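Local coordinates for protein phosphoribosylformylglycinamidine synthase 2 (Thermus thermophilus, PDB 3VIU) that belongs to the AIR synthase-related, PurM-like family, carries its paired N- and C-terminal domains twice in one chain, and binds ADP and magnesium, at residues A553-R558 with T617-A622; K428-V433 with V473-A478; L564-E569 with R660-V665. All coordinates share one frame; numbering follows the deposited sequence.

Interaction 1 of 3, residues A553-R558 with T617-A622. With MG (magnesium ion), chain D.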
ATOM      1  N   ALA A 553       8.255 -20.394  -4.419  1.00 18.86           N
ATOM      2  CA  ALA A 553       8.022 -21.149  -3.208  1.00 17.21           C
ATOM      3  C   ALA A 553       6.722 -20.675  -2.591  1.00 16.55           C
ATOM      4  O   ALA A 553       6.363 -19.510  -2.707  1.00 17.87           O
ATOM      5  CB  ALA A 553       9.171 -20.944  -2.226  1.00 15.56           C
ATOM      6  N   GLU A 554       5.993 -21.587  -1.969  1.00 18.14           N
ATOM      7  CA  GLU A 554       4.764 -21.209  -1.294  1.00 19.50           C
ATOM      8  C   GLU A 554       4.894 -21.706   0.137  1.00 20.14           C
ATOM      9  O   GLU A 554       5.781 -22.500   0.446  1.00 20.94           O
ATOM     10  CB  GLU A 554       3.527 -21.775  -2.006  1.00 20.16           C
ATOM     11  CG  GLU A 554       3.503 -23.256  -2.284  1.00 21.81           C
ATOM     12  CD  GLU A 554       2.277 -23.643  -3.112  1.00 24.59           C
ATOM     13  OE1 GLU A 554       2.344 -23.581  -4.359  1.00 21.89           O
ATOM     14  OE2 GLU A 554       1.236 -23.988  -2.509  1.00 24.18           O
HETATM   15  N   MSE A 555       4.024 -21.234   1.013  1.00 20.51           N
HETATM   16  CA  MSE A 555       4.103 -21.581   2.421  1.00 20.42           C
HETATM   17  C   MSE A 555       3.588 -22.947   2.852  1.00 18.49           C
HETATM   18  O   MSE A 555       4.029 -23.474   3.868  1.00 18.21           O
HETATM   19  CB  MSE A 555       3.361 -20.532   3.228  1.00 23.88           C
HETATM   20  CG  MSE A 555       1.868 -20.635   3.042  1.00 30.26           C
HETATM   21 SE   MSE A 555       0.933 -19.493   4.255  1.00 47.12          SE
HETATM   22  CE  MSE A 555       1.418 -20.382   5.893  1.00 43.89           C
ATOM     23  N   GLY A 556       2.652 -23.514   2.104  1.00 16.01           N
ATOM     24  CA  GLY A 556       2.081 -24.787   2.507  1.00 14.84           C
ATOM     25  C   GLY A 556       2.929 -26.044   2.417  1.00 15.88           C
ATOM     26  O   GLY A 556       3.630 -26.265   1.422  1.00 15.62           O
ATOM     27  N   PHE A 557       2.884 -26.869   3.461  1.00 13.59           N
ATOM     28  CA  PHE A 557       3.616 -28.125   3.416  1.00 15.35           C
ATOM     29  C   PHE A 557       2.924 -28.891   2.298  1.00 17.23           C
ATOM     30  O   PHE A 557       1.709 -29.065   2.323  1.00 17.34           O
ATOM     31  CB  PHE A 557       3.494 -28.896   4.732  1.00 14.78           C
ATOM     32  CG  PHE A 557       4.219 -28.258   5.887  1.00 14.22           C
ATOM     33  CD1 PHE A 557       5.489 -27.712   5.716  1.00 11.97           C
ATOM     34  CD2 PHE A 557       3.645 -28.241   7.157  1.00 13.22           C
ATOM     35  CE1 PHE A 557       6.177 -27.160   6.789  1.00 15.74           C
ATOM     36  CE2 PHE A 557       4.324 -27.693   8.243  1.00 16.44           C
ATOM     37  CZ  PHE A 557       5.596 -27.149   8.061  1.00 16.55           C
ATOM     38  N   ARG A 558       3.687 -29.353   1.315  1.00 20.70           N
ATOM     39  CA  ARG A 558       3.077 -30.044   0.197  1.00 24.21           C
ATOM     40  C   ARG A 558       3.159 -31.555   0.187  1.00 25.08           C
ATOM     41  O   ARG A 558       2.351 -32.215  -0.471  1.00 25.80           O
ATOM     42  CB  ARG A 558       3.629 -29.479  -1.114  1.00 27.36           C
ATOM     43  CG  ARG A 558       2.664 -28.500  -1.774  1.00 31.97           C
ATOM     44  CD  ARG A 558       3.232 -27.876  -3.037  1.00 35.41           C
ATOM     45  NE  ARG A 558       4.287 -26.913  -2.744  1.00 37.62           N
ATOM     46  CZ  ARG A 558       4.858 -26.137  -3.657  1.00 38.77           C
ATOM     47  NH1 ARG A 558       5.809 -25.287  -3.306  1.00 38.72           N
ATOM     48  NH2 ARG A 558       4.480 -26.212  -4.926  1.00 40.73           N
ATOM     49  N   THR A 617       9.179 -24.505  -0.624  1.00 21.00           N
ATOM     50  CA  THR A 617       8.199 -24.232   0.418  1.00 18.30           C
ATOM     51  C   THR A 617       8.884 -23.497   1.570  1.00 16.73           C
ATOM     52  O   THR A 617       9.790 -24.016   2.230  1.00 15.20           O
ATOM     53  CB  THR A 617       7.480 -25.539   0.867  1.00 17.58           C
ATOM     54  OG1 THR A 617       6.948 -25.384   2.187  1.00 18.84           O
ATOM     55  CG2 THR A 617       8.403 -26.693   0.808  1.00 19.35           C
ATOM     56  N   ALA A 618       8.459 -22.251   1.765  1.00 15.30           N
ATOM     57  CA  ALA A 618       9.016 -21.377   2.787  1.00 14.12           C
ATOM     58  C   ALA A 618       7.930 -20.496   3.395  1.00 14.55           C
ATOM     59  O   ALA A 618       6.895 -20.242   2.784  1.00 13.81           O
ATOM     60  CB  ALA A 618      10.121 -20.506   2.181  1.00 11.79           C
ATOM     61  N   HIS A 619       8.181 -20.015   4.603  1.00 15.18           N
ATOM     62  CA  HIS A 619       7.209 -19.182   5.293  1.00 15.61           C
ATOM     63  C   HIS A 619       7.979 -18.459   6.381  1.00 15.90           C
ATOM     64  O   HIS A 619       8.717 -19.097   7.126  1.00 17.18           O
ATOM     65  CB  HIS A 619       6.139 -20.084   5.915  1.00 13.33           C
ATOM     66  CG  HIS A 619       4.994 -19.339   6.519  1.00 13.29           C
ATOM     67  ND1 HIS A 619       4.434 -19.694   7.729  1.00 12.82           N
ATOM     68  CD2 HIS A 619       4.306 -18.258   6.085  1.00 10.32           C
ATOM     69  CE1 HIS A 619       3.452 -18.857   8.017  1.00 11.32           C
ATOM     70  NE2 HIS A 619       3.353 -17.977   7.035  1.00 11.74           N
ATOM     71  N   ASP A 620       7.842 -17.140   6.481  1.00 15.79           N
ATOM     72  CA  ASP A 620       8.580 -16.451   7.530  1.00 16.93           C
ATOM     73  C   ASP A 620       7.808 -16.497   8.839  1.00 16.65           C
ATOM     74  O   ASP A 620       6.592 -16.695   8.845  1.00 15.46           O
ATOM     75  CB  ASP A 620       8.917 -15.009   7.128  1.00 18.62           C
ATOM     76  CG  ASP A 620       7.718 -14.094   7.124  1.00 20.17           C
ATOM     77  OD1 ASP A 620       6.670 -14.480   6.565  1.00 21.41           O
ATOM     78  OD2 ASP A 620       7.840 -12.974   7.667  1.00 19.08           O
ATOM     79  N   VAL A 621       8.534 -16.357   9.944  1.00 15.17           N
ATOM     80  CA  VAL A 621       7.943 -16.392  11.271  1.00 16.22           C
ATOM     81  C   VAL A 621       7.681 -14.964  11.745  1.00 16.86           C
ATOM     82  O   VAL A 621       8.610 -14.232  12.081  1.00 16.40           O
ATOM     83  CB  VAL A 621       8.886 -17.097  12.269  1.00 16.87           C
ATOM     84  CG1 VAL A 621       8.206 -17.218  13.628  1.00 18.56           C
ATOM     85  CG2 VAL A 621       9.277 -18.473  11.738  1.00 16.50           C
ATOM     86  N   ALA A 622       6.411 -14.574  11.776  1.00 15.65           N
ATOM     87  CA  ALA A 622       6.058 -13.228  12.189  1.00 14.87           C
ATOM     88  C   ALA A 622       5.224 -13.217  13.450  1.00 15.37           C
ATOM     89  O   ALA A 622       5.543 -13.908  14.415  1.00 15.47           O
ATOM     90  CB  ALA A 622       5.328 -12.511  11.062  1.00 16.96           C
TER
HETATM   91 MG    MG D 910       4.336 -13.708   6.197  1.00 10.72          MG
HETATM   92  O   HOH W   1       5.418 -12.047   7.685  1.00 13.59           O
HETATM   93  O   HOH W   2       4.310 -15.227   8.234  1.00 29.88           O
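Strand 618-620 is the outermost strand of the seven-stranded mixed sheet in the second C-terminal AIR synthase-related domain, and the loop 553-558 runs along its outer margin, joined to it by a single beta bridge. Ala-553 opens the contact, its CB turned toward the backbone of Thr-617. At Glu-554 the backbone takes over: its O accepts the N-H of Ala-618 at 3.0 Å, in a bent bond whose donor stands 45° above the carbonyl plane, while Thr-617 CA brings a C-H to the same oxygen. The side chain turns away instead; OE1 pairs by charge alone with Arg-558 NH2, and OE2 bonds to Tyr-637. Selenomethionine Met-555 supplies the main side-chain contact. It lies alongside His-619, and a bend at chi3 (-66°) folds CE over the middle of the imidazole face, 3.3 Å from the ring centroid, in a CH-pi contact with SE lying obliquely behind. The ring is further held by a weak bond from ND1 to Ala-629 O. Phe-557 swings back to pack on Thr-664 and Met-633, and Arg-558 lays one guanidinium face against Glu-554 CG. Past His-619 the strand delivers Asp-620 to the metal: OD1 binds magnesium at 2.5 Å, and OD2 accepts a hydrogen bond from water 1, itself a magnesium ligand, at 2.6 Å.

Interaction 2 of 3, residues K428-V433 with V473-A478. With MG (magnesium ion), chain D.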
ATOM      1  N   LYS A 428      -1.073 -20.707  -1.983  1.00 34.68           N
ATOM      2  CA  LYS A 428      -0.759 -19.678  -0.999  1.00 35.50           C
ATOM      3  C   LYS A 428       0.724 -19.470  -0.676  1.00 34.70           C
ATOM      4  O   LYS A 428       1.376 -20.326  -0.073  1.00 34.25           O
ATOM      5  CB  LYS A 428      -1.537 -19.952   0.296  1.00 38.33           C
ATOM      6  CG  LYS A 428      -1.168 -19.029   1.452  1.00 40.29           C
ATOM      7  CD  LYS A 428      -2.123 -19.166   2.633  1.00 43.33           C
ATOM      8  CE  LYS A 428      -3.269 -18.166   2.550  1.00 43.78           C
ATOM      9  NZ  LYS A 428      -4.059 -18.312   1.300  1.00 44.54           N
ATOM     10  N   GLY A 429       1.247 -18.320  -1.089  1.00 33.25           N
ATOM     11  CA  GLY A 429       2.631 -17.973  -0.814  1.00 29.68           C
ATOM     12  C   GLY A 429       2.578 -16.769   0.111  1.00 27.22           C
ATOM     13  O   GLY A 429       1.508 -16.186   0.278  1.00 27.24           O
ATOM     14  N   ASP A 430       3.700 -16.389   0.715  1.00 25.37           N
ATOM     15  CA  ASP A 430       3.718 -15.236   1.625  1.00 23.55           C
ATOM     16  C   ASP A 430       3.483 -13.903   0.912  1.00 22.28           C
ATOM     17  O   ASP A 430       3.191 -12.891   1.538  1.00 21.49           O
ATOM     18  CB  ASP A 430       5.039 -15.188   2.397  1.00 23.59           C
ATOM     19  CG  ASP A 430       5.040 -16.109   3.596  1.00 23.23           C
ATOM     20  OD1 ASP A 430       4.442 -15.740   4.626  1.00 26.49           O
ATOM     21  OD2 ASP A 430       5.622 -17.205   3.511  1.00 22.37           O
ATOM     22  N   ALA A 431       3.622 -13.901  -0.404  1.00 20.13           N
ATOM     23  CA  ALA A 431       3.382 -12.690  -1.175  1.00 20.70           C
ATOM     24  C   ALA A 431       2.554 -13.120  -2.367  1.00 18.91           C
ATOM     25  O   ALA A 431       2.646 -14.262  -2.794  1.00 20.82           O
ATOM     26  CB  ALA A 431       4.701 -12.074  -1.639  1.00 17.31           C
ATOM     27  N   ALA A 432       1.730 -12.223  -2.888  1.00 17.56           N
ATOM     28  CA  ALA A 432       0.922 -12.552  -4.050  1.00 15.64           C
ATOM     29  C   ALA A 432       1.881 -12.648  -5.226  1.00 16.35           C
ATOM     30  O   ALA A 432       2.792 -11.831  -5.358  1.00 17.32           O
ATOM     31  CB  ALA A 432      -0.104 -11.469  -4.297  1.00 14.62           C
ATOM     32  N   VAL A 433       1.688 -13.651  -6.069  1.00 15.89           N
ATOM     33  CA  VAL A 433       2.554 -13.852  -7.232  1.00 16.46           C
ATOM     34  C   VAL A 433       1.740 -13.860  -8.518  1.00 15.36           C
ATOM     35  O   VAL A 433       1.006 -14.805  -8.779  1.00 15.48           O
ATOM     36  CB  VAL A 433       3.325 -15.193  -7.134  1.00 16.11           C
ATOM     37  CG1 VAL A 433       4.106 -15.452  -8.415  1.00 15.80           C
ATOM     38  CG2 VAL A 433       4.268 -15.157  -5.941  1.00 17.02           C
ATOM     39  N   VAL A 473       8.308 -11.144   0.063  1.00 14.71           N
ATOM     40  CA  VAL A 473       8.548 -11.289  -1.365  1.00 11.56           C
ATOM     41  C   VAL A 473       9.732 -12.233  -1.566  1.00 10.92           C
ATOM     42  O   VAL A 473       9.710 -13.086  -2.445  1.00 12.82           O
ATOM     43  CB  VAL A 473       8.842  -9.923  -2.014  1.00 13.28           C
ATOM     44  CG1 VAL A 473       9.505 -10.106  -3.370  1.00 12.76           C
ATOM     45  CG2 VAL A 473       7.547  -9.148  -2.167  1.00 11.38           C
ATOM     46  N   SER A 474      10.755 -12.085  -0.734  1.00  8.84           N
ATOM     47  CA  SER A 474      11.937 -12.937  -0.818  1.00  9.75           C
ATOM     48  C   SER A 474      11.570 -14.383  -0.549  1.00  9.99           C
ATOM     49  O   SER A 474      12.134 -15.299  -1.137  1.00 10.97           O
ATOM     50  CB  SER A 474      12.982 -12.504   0.215  1.00  6.50           C
ATOM     51  OG  SER A 474      13.417 -11.190  -0.047  1.00  5.55           O
ATOM     52  N   VAL A 475      10.622 -14.566   0.361  1.00 12.39           N
ATOM     53  CA  VAL A 475      10.155 -15.883   0.764  1.00 12.42           C
ATOM     54  C   VAL A 475       9.470 -16.680  -0.350  1.00 12.18           C
ATOM     55  O   VAL A 475       9.457 -17.912  -0.303  1.00 12.45           O
ATOM     56  CB  VAL A 475       9.228 -15.749   1.992  1.00 13.53           C
ATOM     57  CG1 VAL A 475       8.371 -16.981   2.158  1.00 15.09           C
ATOM     58  CG2 VAL A 475      10.076 -15.534   3.229  1.00 15.01           C
ATOM     59  N   VAL A 476       8.884 -16.008  -1.340  1.00  9.84           N
ATOM     60  CA  VAL A 476       8.268 -16.769  -2.426  1.00 10.28           C
ATOM     61  C   VAL A 476       9.286 -16.911  -3.549  1.00 10.67           C
ATOM     62  O   VAL A 476       9.001 -17.485  -4.596  1.00 12.54           O
ATOM     63  CB  VAL A 476       6.935 -16.133  -2.962  1.00 10.84           C
ATOM     64  CG1 VAL A 476       5.886 -16.142  -1.855  1.00  5.90           C
ATOM     65  CG2 VAL A 476       7.168 -14.719  -3.495  1.00  6.43           C
ATOM     66  N   GLY A 477      10.483 -16.382  -3.312  1.00 11.44           N
ATOM     67  CA  GLY A 477      11.556 -16.500  -4.284  1.00 14.35           C
ATOM     68  C   GLY A 477      11.844 -15.313  -5.174  1.00 13.80           C
ATOM     69  O   GLY A 477      12.605 -15.424  -6.128  1.00 16.09           O
ATOM     70  N   ALA A 478      11.260 -14.168  -4.874  1.00 14.48           N
ATOM     71  CA  ALA A 478      11.490 -13.000  -5.710  1.00 14.96           C
ATOM     72  C   ALA A 478      12.402 -11.961  -5.050  1.00 15.44           C
ATOM     73  O   ALA A 478      12.479 -11.877  -3.825  1.00 14.97           O
ATOM     74  CB  ALA A 478      10.150 -12.375  -6.080  1.00 15.35           C
TER
HETATM   75 MG    MG D 910       4.336 -13.708   6.197  1.00 10.72          MG
HETATM   76  O   HOH W   1       5.418 -12.047   7.685  1.00 13.59           O
HETATM   77  O   HOH W   2       4.310 -15.227   8.234  1.00 29.88           O
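Four valines and an alanine set the packing here, with one aspartate crossing it on the way to a metal. Val-476 is the centrepiece, its two methyls sent to different tasks. CG1, anti to the carbonyl carbon, presses on the backbone of 429-431, 3.4 Å from the N of Asp-430 and close to the N of Ala-431 as well. It also lies 3.9 Å from Gly-429 CA, an approach that a CB at this position, on the same side, would obstruct. CG2 meets Val-433 CG2 tip to tip at 3.8 Å. Ala-431 CB rests against both Val-476 CG2 and Val-473 CA.

Asp-430 crosses Val-475 obliquely. With CG anti to the carbonyl carbon (chi1 -82°), its carboxylate divides its two oxygens: OD1 binds magnesium at 2.6 Å, whereas OD2 is packed tightly on Val-475 CG1, 3.1 Å away. The segments meet by van der Waals packing, largely of methyls on one another, on backbone and on the carboxylate, and the helix-end hydrogen bonds lie within 473-478 itself. There Gly-477, at a phi of 100°, ends helix 458-475 in a Schellman motif, Ala-478 N reaching back to Val-473 O at 3.1 Å and Gly-477 N to Ser-474 O. Val-473 directly follows Asn-472, so the helix end and the loop before strand 432-436 converge on one ion. Asp-430, Asn-472, Asp-620 and two waters together make up the magnesium site of this PurM-like half of the chain.

Interaction 3 of 3, residues L564-E569 with R660-V665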
ATOM      1  N   LEU A 564      12.301 -30.207   7.662  1.00 15.79           N
ATOM      2  CA  LEU A 564      11.860 -28.858   8.000  1.00 15.50           C
ATOM      3  C   LEU A 564      12.921 -28.106   8.800  1.00 13.81           C
ATOM      4  O   LEU A 564      13.263 -28.499   9.910  1.00 14.64           O
ATOM      5  CB  LEU A 564      10.547 -28.942   8.797  1.00 15.57           C
ATOM      6  CG  LEU A 564       9.990 -27.659   9.439  1.00 17.90           C
ATOM      7  CD1 LEU A 564       9.827 -26.579   8.385  1.00 14.28           C
ATOM      8  CD2 LEU A 564       8.652 -27.967  10.121  1.00 13.28           C
ATOM      9  N   LEU A 565      13.435 -27.022   8.235  1.00 13.00           N
ATOM     10  CA  LEU A 565      14.467 -26.228   8.900  1.00 14.48           C
ATOM     11  C   LEU A 565      14.004 -24.810   9.266  1.00 15.77           C
ATOM     12  O   LEU A 565      12.964 -24.332   8.806  1.00 15.96           O
ATOM     13  CB  LEU A 565      15.709 -26.098   8.011  1.00 12.48           C
ATOM     14  CG  LEU A 565      16.483 -27.316   7.524  1.00 15.29           C
ATOM     15  CD1 LEU A 565      15.726 -28.015   6.379  1.00 15.33           C
ATOM     16  CD2 LEU A 565      17.847 -26.849   7.032  1.00 16.01           C
ATOM     17  N   LEU A 566      14.811 -24.137  10.080  1.00 15.95           N
ATOM     18  CA  LEU A 566      14.516 -22.782  10.494  1.00 14.85           C
ATOM     19  C   LEU A 566      15.777 -21.933  10.432  1.00 15.73           C
ATOM     20  O   LEU A 566      16.794 -22.278  11.038  1.00 15.85           O
ATOM     21  CB  LEU A 566      13.942 -22.802  11.908  1.00 16.03           C
ATOM     22  CG  LEU A 566      13.485 -21.523  12.619  1.00 18.98           C
ATOM     23  CD1 LEU A 566      14.617 -20.959  13.448  1.00 18.67           C
ATOM     24  CD2 LEU A 566      12.965 -20.517  11.608  1.00 16.81           C
ATOM     25  N   ILE A 567      15.714 -20.844   9.663  1.00 17.10           N
ATOM     26  CA  ILE A 567      16.827 -19.900   9.537  1.00 17.10           C
ATOM     27  C   ILE A 567      16.592 -18.932  10.692  1.00 17.01           C
ATOM     28  O   ILE A 567      15.515 -18.346  10.788  1.00 13.85           O
ATOM     29  CB  ILE A 567      16.765 -19.047   8.237  1.00 19.30           C
ATOM     30  CG1 ILE A 567      16.365 -19.898   7.032  1.00 18.52           C
ATOM     31  CG2 ILE A 567      18.122 -18.379   7.997  1.00 19.32           C
ATOM     32  CD1 ILE A 567      17.405 -20.857   6.585  1.00 22.05           C
ATOM     33  N   GLY A 568      17.585 -18.765  11.561  1.00 18.25           N
ATOM     34  CA  GLY A 568      17.435 -17.876  12.703  1.00 20.39           C
ATOM     35  C   GLY A 568      17.258 -18.687  13.975  1.00 21.65           C
ATOM     36  O   GLY A 568      17.480 -19.898  13.970  1.00 22.00           O
ATOM     37  N   GLU A 569      16.849 -18.042  15.062  1.00 22.99           N
ATOM     38  CA  GLU A 569      16.659 -18.759  16.320  1.00 25.64           C
ATOM     39  C   GLU A 569      15.220 -18.876  16.813  1.00 25.92           C
ATOM     40  O   GLU A 569      14.342 -18.095  16.425  1.00 25.15           O
ATOM     41  CB  GLU A 569      17.566 -18.163  17.396  1.00 27.74           C
ATOM     42  CG  GLU A 569      18.979 -18.751  17.305  1.00 33.44           C
ATOM     43  CD  GLU A 569      20.045 -17.903  17.963  1.00 36.54           C
ATOM     44  OE1 GLU A 569      21.221 -18.319  17.913  1.00 36.48           O
ATOM     45  OE2 GLU A 569      19.714 -16.828  18.520  1.00 38.89           O
ATOM     46  N   ARG A 660      13.462 -14.391  10.635  1.00 16.76           N
ATOM     47  CA  ARG A 660      13.346 -15.834  10.842  1.00 16.45           C
ATOM     48  C   ARG A 660      12.488 -16.479   9.747  1.00 17.83           C
ATOM     49  O   ARG A 660      11.365 -16.042   9.485  1.00 18.02           O
ATOM     50  CB  ARG A 660      12.754 -16.120  12.222  1.00 16.33           C
ATOM     51  CG  ARG A 660      13.556 -15.488  13.359  1.00 17.01           C
ATOM     52  CD  ARG A 660      13.154 -16.052  14.716  1.00 19.30           C
ATOM     53  NE  ARG A 660      11.787 -15.695  15.081  1.00 20.65           N
ATOM     54  CZ  ARG A 660      11.113 -16.252  16.081  1.00 19.96           C
ATOM     55  NH1 ARG A 660      11.679 -17.198  16.815  1.00 19.46           N
ATOM     56  NH2 ARG A 660       9.878 -15.858  16.349  1.00 22.78           N
ATOM     57  N   VAL A 661      13.026 -17.521   9.110  1.00 17.77           N
ATOM     58  CA  VAL A 661      12.336 -18.214   8.021  1.00 15.71           C
ATOM     59  C   VAL A 661      12.359 -19.742   8.107  1.00 16.01           C
ATOM     60  O   VAL A 661      13.396 -20.355   8.376  1.00 13.35           O
ATOM     61  CB  VAL A 661      12.944 -17.827   6.642  1.00 15.97           C
ATOM     62  CG1 VAL A 661      12.259 -18.605   5.526  1.00 14.58           C
ATOM     63  CG2 VAL A 661      12.799 -16.334   6.408  1.00 15.29           C
ATOM     64  N   LEU A 662      11.202 -20.341   7.846  1.00 14.60           N
ATOM     65  CA  LEU A 662      11.047 -21.791   7.846  1.00 14.27           C
ATOM     66  C   LEU A 662      11.001 -22.277   6.400  1.00 12.55           C
ATOM     67  O   LEU A 662      10.431 -21.612   5.541  1.00 15.01           O
ATOM     68  CB  LEU A 662       9.738 -22.186   8.528  1.00 13.51           C
ATOM     69  CG  LEU A 662       9.578 -21.936  10.028  1.00 16.17           C
ATOM     70  CD1 LEU A 662       8.121 -22.169  10.455  1.00 14.05           C
ATOM     71  CD2 LEU A 662      10.513 -22.864  10.773  1.00 14.16           C
ATOM     72  N   PHE A 663      11.596 -23.431   6.127  1.00 12.10           N
ATOM     73  CA  PHE A 663      11.560 -23.996   4.779  1.00 12.64           C
ATOM     74  C   PHE A 663      11.862 -25.486   4.809  1.00 13.98           C
ATOM     75  O   PHE A 663      12.423 -25.996   5.778  1.00 12.19           O
ATOM     76  CB  PHE A 663      12.532 -23.268   3.845  1.00 13.49           C
ATOM     77  CG  PHE A 663      13.972 -23.615   4.061  1.00 13.15           C
ATOM     78  CD1 PHE A 663      14.632 -24.464   3.182  1.00 15.66           C
ATOM     79  CD2 PHE A 663      14.673 -23.089   5.134  1.00 12.17           C
ATOM     80  CE1 PHE A 663      15.969 -24.784   3.368  1.00 14.25           C
ATOM     81  CE2 PHE A 663      16.004 -23.403   5.328  1.00 14.17           C
ATOM     82  CZ  PHE A 663      16.655 -24.253   4.442  1.00 15.46           C
ATOM     83  N   THR A 664      11.462 -26.189   3.755  1.00 15.60           N
ATOM     84  CA  THR A 664      11.689 -27.622   3.694  1.00 16.44           C
ATOM     85  C   THR A 664      12.535 -28.006   2.488  1.00 18.79           C
ATOM     86  O   THR A 664      12.503 -27.341   1.448  1.00 21.23           O
ATOM     87  CB  THR A 664      10.364 -28.381   3.623  1.00 16.60           C
ATOM     88  OG1 THR A 664       9.825 -28.270   2.306  1.00 17.57           O
ATOM     89  CG2 THR A 664       9.365 -27.803   4.611  1.00 15.06           C
ATOM     90  N   VAL A 665      13.297 -29.082   2.635  1.00 18.26           N
ATOM     91  CA  VAL A 665      14.162 -29.573   1.567  1.00 16.52           C
ATOM     92  C   VAL A 665      13.884 -31.049   1.394  1.00 17.44           C
ATOM     93  O   VAL A 665      13.369 -31.702   2.302  1.00 16.63           O
ATOM     94  CB  VAL A 665      15.668 -29.422   1.924  1.00 15.15           C
ATOM     95  CG1 VAL A 665      16.006 -27.976   2.154  1.00 16.07           C
ATOM     96  CG2 VAL A 665      15.993 -30.229   3.166  1.00 12.29           C
TER
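Strands 563-567 and 661-665 are antiparallel neighbours inside the mixed sheet of the second C-terminal AIR synthase-related domain; the directions of the segments 564-567 and 661-665 lie 153° apart. Two hydrogen-bonded pairs join them. Leu-565 N gives a nearly straight bond to Phe-663 O at 2.8 Å, approaching almost along the C=O axis, and Phe-663 N returns one to Leu-565 O at 3.1 Å from above the carbonyl plane. Ile-567 N bonds to Val-661 O at 2.7 Å, in the carbonyl plane, and Val-661 N meets a lone pair of Ile-567 O.

Side chains alternate between the two faces. Leu-565, Ile-567, Val-661 and Phe-663 share the face covered by helices 596-611 and 670-679. Phe-663 holds CG between its backbone N and carbonyl carbon (chi1 75°), which swings the ring across the neighbouring strand; Leu-565 brings CB to 3.8 Å from Phe-663 CE2 and sets CD1 above the rim of one ring face, and the Ile-567 side chain crosses that of Phe-663 at about a right angle. Leu-564, Leu-566, Leu-662 and Thr-664 form the other face, where Leu-566 CD2 and Leu-662 CD2 touch at 3.5 Å and helix 625-634 packs on Leu-564 and Leu-662.

Beyond Ile-567, Arg-660 bends at chi3 and sends NH1 to Glu-569 O, 2.8 Å away, a straight bond lying in the guanidinium plane that ties the backbone after Gly-568 to Arg-660. NE bonds to Ala-657 O. Backbone carbonyls thus receive this buried guanidinium, and their dipoles probably ease its positive charge.

All three contacts are buried, with Glu-569 in interaction 3 the one exposed residue among those touching. Interactions 1 and 3 share a sheet: strand 618-620 pairs with 661-665 through His-619 O and Leu-662 N, so 553-558, 617-622, 660-665 and 564-569 lie one beside the next across the sheet and its margin. Regular backbone pairing in interaction 3, inside the sheet, thins to a single bridge at its margin in interaction 1. Interaction 2, in the N-terminal partner domain, relies on apolar packing instead. Interactions 1 and 2 meet where Met-555 N and Ala-553 N probably bond to Lys-428 O and Val-476 O, and where Asp-430 and Asp-620 bind the same magnesium, bringing two domains to one ion.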